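PDB 4AXH: (R)-specific secondary-alkylsulfatase, which hydrolyses (R)-configured secondary alkyl sulfates to (S)-alcohols and sulfate with strict inversion of configuration, as a zinc-dependent homodimeric enzyme. Local coordinates for residues 55-58 with 59-62; 366-369 with 370-374; 516-519 with 520-524; 640-643 with 644-648. One frame throughout, in Å; residues are numbered along the deposited sequence. Where two conformers were deposited one is given.

Interaction 1: 55-58 with 59-62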
# COMPACT_ATOMS: atom_id res chain seq x y z
N ALA A 55 15.38 -32.68 -14.45
CA ALA A 55 15.82 -33.30 -15.69
C ALA A 55 15.98 -32.21 -16.78
O ALA A 55 16.55 -32.48 -17.85
CB ALA A 55 14.83 -34.37 -16.13
N ASP A 56 15.49 -30.98 -16.49
CA ASP A 56 15.69 -29.83 -17.37
C ASP A 56 16.91 -29.06 -16.82
O ASP A 56 16.90 -28.58 -15.68
CB ASP A 56 14.43 -28.94 -17.48
CG ASP A 56 14.62 -27.73 -18.36
OD1 ASP A 56 14.98 -27.91 -19.54
OD2 ASP A 56 14.46 -26.58 -17.84
N ARG A 57 17.98 -29.04 -17.62
CA ARG A 57 19.23 -28.39 -17.25
C ARG A 57 19.50 -27.16 -18.11
O ARG A 57 20.58 -26.62 -18.08
CB ARG A 57 20.40 -29.39 -17.31
CG ARG A 57 20.31 -30.53 -16.31
CD ARG A 57 21.60 -31.31 -16.29
NE ARG A 57 22.68 -30.50 -15.75
CZ ARG A 57 23.02 -30.43 -14.47
NH1 ARG A 57 22.40 -31.20 -13.57
NH2 ARG A 57 24.00 -29.64 -14.08
N GLU A 58 18.47 -26.70 -18.84
CA GLU A 58 18.50 -25.51 -19.71
C GLU A 58 19.14 -24.30 -18.99
O GLU A 58 19.94 -23.61 -19.61
CB GLU A 58 17.10 -25.15 -20.17
CG GLU A 58 16.71 -25.75 -21.51
CD GLU A 58 15.63 -24.98 -22.25
OE1 GLU A 58 15.77 -23.75 -22.41
OE2 GLU A 58 14.65 -25.62 -22.70
N GLU A 59 18.82 -24.08 -17.70
CA GLU A 59 19.37 -22.98 -16.93
C GLU A 59 20.87 -23.13 -16.68
O GLU A 59 21.58 -22.14 -16.79
CB GLU A 59 18.56 -22.69 -15.66
CG GLU A 59 17.12 -22.27 -15.92
CD GLU A 59 16.48 -21.40 -14.85
OE1 GLU A 59 16.63 -21.71 -13.65
OE2 GLU A 59 15.79 -20.42 -15.23
N PHE A 60 21.34 -24.37 -16.37
CA PHE A 60 22.77 -24.68 -16.19
C PHE A 60 23.53 -24.43 -17.47
O PHE A 60 24.64 -23.92 -17.40
CB PHE A 60 22.98 -26.11 -15.74
CG PHE A 60 22.71 -26.28 -14.27
CD1 PHE A 60 23.50 -25.62 -13.32
CD2 PHE A 60 21.70 -27.10 -13.83
CE1 PHE A 60 23.24 -25.74 -11.97
CE2 PHE A 60 21.45 -27.24 -12.47
CZ PHE A 60 22.22 -26.56 -11.55
N GLU A 61 22.93 -24.75 -18.64
CA GLU A 61 23.52 -24.52 -19.94
C GLU A 61 23.57 -23.02 -20.20
O GLU A 61 24.58 -22.53 -20.68
CB GLU A 61 22.75 -25.25 -21.07
CG GLU A 61 23.58 -25.44 -22.34
CD GLU A 61 22.81 -25.44 -23.65
OE1 GLU A 61 22.11 -26.44 -23.94
OE2 GLU A 61 22.94 -24.45 -24.41
N ALA A 62 22.48 -22.29 -19.87
CA ALA A 62 22.41 -20.84 -20.08
C ALA A 62 23.34 -20.05 -19.12
O ALA A 62 23.78 -18.98 -19.45
CB ALA A 62 21.00 -20.37 -19.94

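Interaction 2: 366-369 with 370-374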
# COMPACT_ATOMS: atom_id res chain seq x y z
N ARG A 366 10.62 -15.23 -25.89
CA ARG A 366 9.19 -14.92 -26.04
C ARG A 366 8.30 -15.67 -25.04
O ARG A 366 7.37 -15.08 -24.49
CB ARG A 366 8.72 -15.20 -27.46
CG ARG A 366 9.02 -14.10 -28.43
CD ARG A 366 8.83 -14.60 -29.85
NE ARG A 366 9.92 -14.11 -30.67
CZ ARG A 366 10.68 -14.87 -31.45
NH1 ARG A 366 10.43 -16.17 -31.57
NH2 ARG A 366 11.67 -14.33 -32.14
N THR A 367 8.62 -16.98 -24.80
CA THR A 367 7.92 -17.81 -23.82
C THR A 367 8.23 -17.25 -22.42
O THR A 367 7.32 -17.14 -21.60
CB THR A 367 8.39 -19.27 -23.95
OG1 THR A 367 7.98 -19.79 -25.21
CG2 THR A 367 7.91 -20.19 -22.80
N TYR A 368 9.50 -16.89 -22.14
CA TYR A 368 9.95 -16.38 -20.85
C TYR A 368 9.20 -15.10 -20.52
O TYR A 368 8.51 -15.07 -19.50
CB TYR A 368 11.48 -16.23 -20.87
CG TYR A 368 12.12 -15.71 -19.61
CD1 TYR A 368 12.18 -14.34 -19.34
CD2 TYR A 368 12.79 -16.56 -18.74
CE1 TYR A 368 12.81 -13.85 -18.19
CE2 TYR A 368 13.41 -16.08 -17.59
CZ TYR A 368 13.45 -14.72 -17.34
OH TYR A 368 14.10 -14.22 -16.23
N LEU A 369 9.20 -14.12 -21.43
CA LEU A 369 8.46 -12.87 -21.27
C LEU A 369 6.98 -13.04 -21.03
O LEU A 369 6.45 -12.47 -20.08
CB LEU A 369 8.70 -11.92 -22.44
CG LEU A 369 10.08 -11.28 -22.47
CD1 LEU A 369 10.20 -10.33 -23.63
CD2 LEU A 369 10.39 -10.62 -21.12
N ALA A 370 6.32 -13.87 -21.83
CA ALA A 370 4.91 -14.12 -21.68
C ALA A 370 4.59 -14.79 -20.36
O ALA A 370 3.59 -14.45 -19.75
CB ALA A 370 4.41 -14.94 -22.83
N ASP A 371 5.46 -15.71 -19.88
CA ASP A 371 5.30 -16.40 -18.58
C ASP A 371 5.41 -15.38 -17.44
O ASP A 371 4.57 -15.39 -16.54
CB ASP A 371 6.34 -17.53 -18.41
CG ASP A 371 6.14 -18.79 -19.26
OD1 ASP A 371 5.14 -18.88 -19.97
OD2 ASP A 371 7.00 -19.68 -19.19
N GLN A 372 6.43 -14.48 -17.52
CA GLN A 372 6.71 -13.40 -16.56
C GLN A 372 5.50 -12.49 -16.47
O GLN A 372 4.94 -12.35 -15.38
CB GLN A 372 7.98 -12.62 -16.95
CG GLN A 372 9.31 -13.38 -16.79
CD GLN A 372 9.78 -13.61 -15.36
OE1 GLN A 372 9.47 -12.85 -14.44
NE2 GLN A 372 10.57 -14.65 -15.16
N ARG A 373 5.04 -11.96 -17.61
CA ARG A 373 3.85 -11.12 -17.74
C ARG A 373 2.67 -11.81 -17.07
O ARG A 373 2.12 -11.25 -16.14
CB ARG A 373 3.52 -10.85 -19.23
CG ARG A 373 2.13 -10.26 -19.44
CD ARG A 373 1.56 -10.56 -20.80
NE ARG A 373 1.17 -11.96 -20.95
CZ ARG A 373 1.16 -12.60 -22.11
NH1 ARG A 373 1.50 -11.99 -23.22
NH2 ARG A 373 0.81 -13.88 -22.16
N ASP A 374 2.34 -13.03 -17.50
CA ASP A 374 1.27 -13.84 -16.95
C ASP A 374 1.38 -14.05 -15.43
O ASP A 374 0.34 -14.07 -14.79
CB ASP A 374 1.20 -15.21 -17.65
CG ASP A 374 0.68 -15.22 -19.07
OD1 ASP A 374 0.15 -14.18 -19.52
OD2 ASP A 374 0.79 -16.28 -19.73

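Interaction 3: 516-519 with 520-524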
# COMPACT_ATOMS: atom_id res chain seq x y z
N LEU A 516 14.82 -16.03 0.70
CA LEU A 516 14.61 -14.95 1.66
C LEU A 516 13.96 -15.54 2.91
O LEU A 516 14.38 -15.22 4.01
CB LEU A 516 13.76 -13.84 1.02
CG LEU A 516 14.52 -12.73 0.23
CD1 LEU A 516 15.72 -13.23 -0.53
CD2 LEU A 516 13.63 -12.01 -0.73
N TRP A 517 13.01 -16.48 2.75
CA TRP A 517 12.35 -17.15 3.88
C TRP A 517 13.38 -17.97 4.63
O TRP A 517 13.35 -17.99 5.85
CB TRP A 517 11.20 -18.02 3.41
CG TRP A 517 9.93 -17.27 3.05
CD1 TRP A 517 9.83 -16.09 2.36
CD2 TRP A 517 8.57 -17.73 3.25
NE1 TRP A 517 8.50 -15.74 2.22
CE2 TRP A 517 7.71 -16.74 2.73
CE3 TRP A 517 8.01 -18.87 3.87
CZ2 TRP A 517 6.31 -16.83 2.86
CZ3 TRP A 517 6.64 -18.96 3.96
CH2 TRP A 517 5.80 -17.95 3.47
N ARG A 518 14.32 -18.60 3.90
CA ARG A 518 15.39 -19.38 4.52
C ARG A 518 16.34 -18.47 5.32
O ARG A 518 16.69 -18.83 6.45
CB ARG A 518 16.16 -20.27 3.52
CG ARG A 518 17.11 -21.21 4.25
CD ARG A 518 18.16 -21.85 3.37
NE ARG A 518 19.11 -22.64 4.15
CZ ARG A 518 18.98 -23.94 4.39
NH1 ARG A 518 17.90 -24.60 3.97
NH2 ARG A 518 19.92 -24.59 5.06
N ASN A 519 16.72 -17.30 4.76
CA ASN A 519 17.56 -16.32 5.45
C ASN A 519 16.85 -15.79 6.72
O ASN A 519 17.50 -15.64 7.75
CB ASN A 519 17.92 -15.16 4.53
CG ASN A 519 18.88 -15.47 3.40
OD1 ASN A 519 19.74 -16.35 3.49
ND2 ASN A 519 18.80 -14.70 2.31
N MET A 520 15.54 -15.55 6.65
CA MET A 520 14.73 -15.03 7.77
C MET A 520 14.61 -16.03 8.92
O MET A 520 15.02 -15.71 10.04
CB MET A 520 13.35 -14.53 7.33
CG MET A 520 13.38 -13.37 6.35
SD MET A 520 11.70 -12.77 5.93
CE MET A 520 11.48 -13.50 4.42
N TYR A 521 14.07 -17.24 8.67
CA TYR A 521 13.92 -18.29 9.68
C TYR A 521 15.24 -18.56 10.33
O TYR A 521 15.30 -18.59 11.56
CB TYR A 521 13.34 -19.58 9.10
CG TYR A 521 11.90 -19.49 8.63
CD1 TYR A 521 10.91 -18.98 9.46
CD2 TYR A 521 11.50 -20.07 7.43
CE1 TYR A 521 9.57 -18.96 9.05
CE2 TYR A 521 10.17 -20.06 7.02
CZ TYR A 521 9.20 -19.50 7.83
OH TYR A 521 7.89 -19.48 7.41
N MET A 522 16.32 -18.69 9.53
CA MET A 522 17.69 -18.90 10.02
C MET A 522 18.20 -17.76 10.94
O MET A 522 18.79 -18.04 11.99
CB MET A 522 18.65 -19.17 8.85
CG MET A 522 19.12 -20.64 8.71
SD MET A 522 17.89 -21.96 8.97
CE MET A 522 18.54 -23.21 7.93
N THR A 523 17.94 -16.48 10.58
CA THR A 523 18.33 -15.32 11.38
C THR A 523 17.52 -15.36 12.66
O THR A 523 18.07 -15.08 13.72
CB THR A 523 18.19 -14.01 10.59
OG1 THR A 523 18.95 -14.11 9.37
CG2 THR A 523 18.67 -12.80 11.40
N GLY A 524 16.26 -15.77 12.53
CA GLY A 524 15.31 -15.96 13.61
C GLY A 524 15.77 -17.01 14.62
O GLY A 524 15.83 -16.73 15.82

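Interaction 4: 640-643 with 644-648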
# COMPACT_ATOMS: atom_id res chain seq x y z
N LYS A 640 18.75 30.94 21.40
CA LYS A 640 18.57 29.89 22.41
C LYS A 640 17.69 28.73 21.87
O LYS A 640 17.91 27.57 22.23
CB LYS A 640 17.96 30.54 23.68
CG LYS A 640 17.37 29.59 24.75
CD LYS A 640 16.38 30.30 25.69
CE LYS A 640 14.93 30.18 25.26
NZ LYS A 640 14.35 28.83 25.56
N LYS A 641 16.70 29.06 21.00
CA LYS A 641 15.73 28.11 20.45
C LYS A 641 16.31 27.02 19.53
O LYS A 641 15.67 25.99 19.37
CB LYS A 641 14.54 28.82 19.78
CG LYS A 641 13.77 29.80 20.67
CD LYS A 641 12.54 29.17 21.31
CE LYS A 641 11.86 30.10 22.28
NZ LYS A 641 10.78 29.42 23.03
N LEU A 642 17.50 27.23 18.95
CA LEU A 642 18.10 26.22 18.08
C LEU A 642 18.59 25.05 18.90
O LEU A 642 18.20 23.91 18.62
CB LEU A 642 19.22 26.78 17.18
CG LEU A 642 19.69 25.85 16.06
CD1 LEU A 642 18.54 25.49 15.13
CD2 LEU A 642 20.79 26.49 15.25
N GLY A 643 19.40 25.34 19.92
CA GLY A 643 19.94 24.33 20.83
C GLY A 643 18.84 23.57 21.54
O GLY A 643 18.96 22.36 21.77
N GLU A 644 17.74 24.29 21.86
CA GLU A 644 16.51 23.80 22.49
C GLU A 644 15.89 22.77 21.54
O GLU A 644 15.61 21.64 21.96
CB GLU A 644 15.54 24.99 22.72
CG GLU A 644 14.24 24.64 23.44
CD GLU A 644 13.27 25.78 23.71
OE1 GLU A 644 13.65 26.96 23.57
OE2 GLU A 644 12.11 25.48 24.10
N PHE A 645 15.71 23.16 20.26
CA PHE A 645 15.14 22.31 19.22
C PHE A 645 15.93 21.00 19.07
O PHE A 645 15.32 19.93 19.11
CB PHE A 645 15.00 23.07 17.90
CG PHE A 645 14.75 22.21 16.69
CD1 PHE A 645 13.63 21.39 16.61
CD2 PHE A 645 15.64 22.22 15.62
CE1 PHE A 645 13.41 20.58 15.50
CE2 PHE A 645 15.42 21.41 14.50
CZ PHE A 645 14.31 20.59 14.45
N PHE A 646 17.26 21.09 18.96
CA PHE A 646 18.16 19.94 18.82
C PHE A 646 18.19 19.01 20.04
O PHE A 646 18.55 17.83 19.90
CB PHE A 646 19.57 20.42 18.45
CG PHE A 646 19.70 20.76 16.99
CD1 PHE A 646 19.17 21.94 16.48
CD2 PHE A 646 20.28 19.87 16.10
CE1 PHE A 646 19.24 22.23 15.11
CE2 PHE A 646 20.36 20.16 14.74
CZ PHE A 646 19.84 21.34 14.25
N GLY A 647 17.78 19.53 21.20
CA GLY A 647 17.72 18.79 22.45
C GLY A 647 16.50 17.89 22.54
O GLY A 647 16.45 17.00 23.40
N LEU A 648 15.54 18.12 21.65
CA LEU A 648 14.27 17.39 21.56
C LEU A 648 14.30 16.26 20.52
O LEU A 648 13.29 15.58 20.31
CB LEU A 648 13.14 18.39 21.22
CG LEU A 648 12.91 19.49 22.25
CD1 LEU A 648 12.07 20.60 21.68
CD2 LEU A 648 12.32 18.92 23.53

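Interaction 1: 55-58 with 59-62
Helix 58-64 opens here with Arg-57 in the N-cap position, and the cap residue also sends its side chain forward to stack on Phe-60, three residues on. The guanidinium of Arg-57 lies almost flat on the phenyl ring: the two planes are only 11° apart and the group centres are separated by 4.3 Å. The overlap is displaced, an offset cation-pi stack over the CG-CD2 side of the ring. NH2 of Arg-57 sits 3.4 Å from CD2 of Phe-60, and CZ of Arg-57 follows at 3.6 Å from the same CD2. What brings the group over is the bend at chi3 of Arg-57 (67°), which turns the guanidinium over the ring face.

Alongside the stack the backbone settles into helical bonding. The carbonyl O of Arg-57 accepts from N of Glu-61 at 3.1 Å. One residue later, N of Ala-62 bonds to O of Glu-58 at 2.9 Å. Glu-58 and Glu-61 are exposed, whereas Glu-59 is buried; its OE2 makes a weak hydrogen bond to NE1 of Trp-357. Phe-60 packs on Arg-107, Gln-110 and Leu-111, so this first helical turn rests against helix 103-111, while Glu-59 also touches Leu-111 and packs on the loop residues Pro-314, Trp-411 and Tyr-412.

Interaction 2: 366-369 with 370-374
Tyr-368 and Gln-372 make the main side-chain contact on this turn of helix 362-388, by van der Waals packing. The amide NE2 of Gln-372 lies over one face of the phenol ring, 3.6 Å from CZ of Tyr-368, with amide and ring planes 34° apart. A bend at chi2 of Gln-372 (-72°) folds the amide over the ring. The polar ends are bonded beyond the helix: Tyr-368 OH bonds to Gln-353 NE2 and Ala-312 O, and Gln-372 NE2 has weak bonds to Pro-313 O and Tyr-412 O.

Among charged groups, Arg-373 grips its neighbour Asp-374 side-on. NE and NH2 of Arg-373 both reach OD1 of Asp-374, at 2.8 and 2.7 Å, from the same face of the carboxylate. Asp-371 runs alongside Thr-367, but its carboxylate is also held by Lys-410 and Tyr-412.

Backbone bonds are regular, for example N of Arg-373 to O of Leu-369 at 2.9 Å.

Leu-369 and Ala-370 pack on Leu-341 of helix 330-344, and Arg-373 on its Ile-337, while Arg-588 of the second subunit, at the end of its strand 581-588, salt-bridges both Asp-371 and Asp-374, tying this helix into the dimer interface.

Interaction 3: 516-519 with 520-524
Trp-517, Met-520 and Tyr-521 form the apolar centre on this turn of helix 515-529. The methyl CE of Met-520 lies 3.7 Å from CD1 of Trp-517 and 4.1 Å from CB of Leu-516; a bend at chi3 (-101°) curls it back toward the start of the helix. At the benzo side of the same indole, Tyr-521 runs alongside and points the same way, its CE2 4.0 Å from CE3 of Trp-517.

Farther out, the CE methyl of Met-522 sits over one face of the Arg-518 guanidinium, toward its rim, 3.5 Å from NH2 of Arg-518. That group is fixed from outside: NE bonds to Ala-243 O and NH1 to Thr-100 O.

At the polar edge, the carbonyl O of Asn-519 takes two bonds from Thr-523, one from N at 3.0 Å and one from OG1 at 2.7 Å, arriving from opposite faces of the carbonyl plane. This gives the Thr-523 hydroxyl an acceptor within its own helix. The Asn-519 amide bonds to Gln-232 O, Gln-244 and Ser-247.

Met-520 and Thr-523 touch Tyr-231 of helix 222-233, Tyr-521 packs on Met-505 and Leu-508 of helix 495-511, and Trp-517 meets Ser-421 and Thr-422 of helix 420-431 and Asp-443 of the second subunit.

Interaction 4: 640-643 with 644-648
Leu-642 and Phe-646 make the close-packed half of this short helix. They lie side by side, four residues apart and pointing the same way, with CD1 of Leu-642 at 3.3 Å from CE1 of Phe-646. CG of Leu-642 stands anti to its own backbone nitrogen (chi1 -168°), which carries the branched end forward along the helix to the phenyl ring. Phe-645 approaches the same leucine more distantly, its CD2 4.4 Å from Leu-642 CD1. The packing continues beyond the helix: Leu-642 rests on Leu-572, Trp-574, Val-607 and Leu-624, and Phe-646 on Leu-624.

The other half is polar and more exposed. Glu-644 stretches out fully toward the two preceding lysines, and its OE1 is the shared acceptor of a salt-bridge network. NZ of Lys-640 forms the short bridge, 2.8 Å from OE1 of Glu-644 and approaching from above the carboxylate plane. Lys-641 adds a long one, with its NZ 3.8 Å from the same oxygen, and lays its aliphatic CD against OE1. Two positive charges beside it would be expected to favour the ionised carboxylate. OE2 of Glu-644 has its own partner, ND1 of His-568, so the carboxylate is held at both oxygens.

Backbone bonding is firm in the middle, where N of Phe-646 meets O of Leu-642 at 3.0 Å, but weak from Glu-644 N to Lys-640 O and from Gly-647 N to Gly-643 O. The result is an amphipathic helix with an i to i+4 salt bridge, packed by its apolar side on strands 570-576 and 605-609 of the alkylsulfatase C-terminal domain, of the SCP2 clan.

Overall arrangement
All four are local contacts within or at the start of a helix. Interactions 1 and 2 are neighbours, 18 Å between centres and about 5 Å between nearest atoms, and Tyr-412 and Pro-314 touch both. Of these two, interaction 2 comes closer to the zinc ligand His-355: side chain to side chain, Tyr-368 is about 9 Å away and Glu-59 about 12 Å. Interaction 3 flanks the sulfate site, the side chain of Leu-516 lying about 4 Å from those of Tyr-417 and Asn-318 and about 12 Å from a bound zinc ion. Interactions 2 and 3 both touch the second subunit. Interaction 4 stands apart, its centre 63 Å from that of interaction 1.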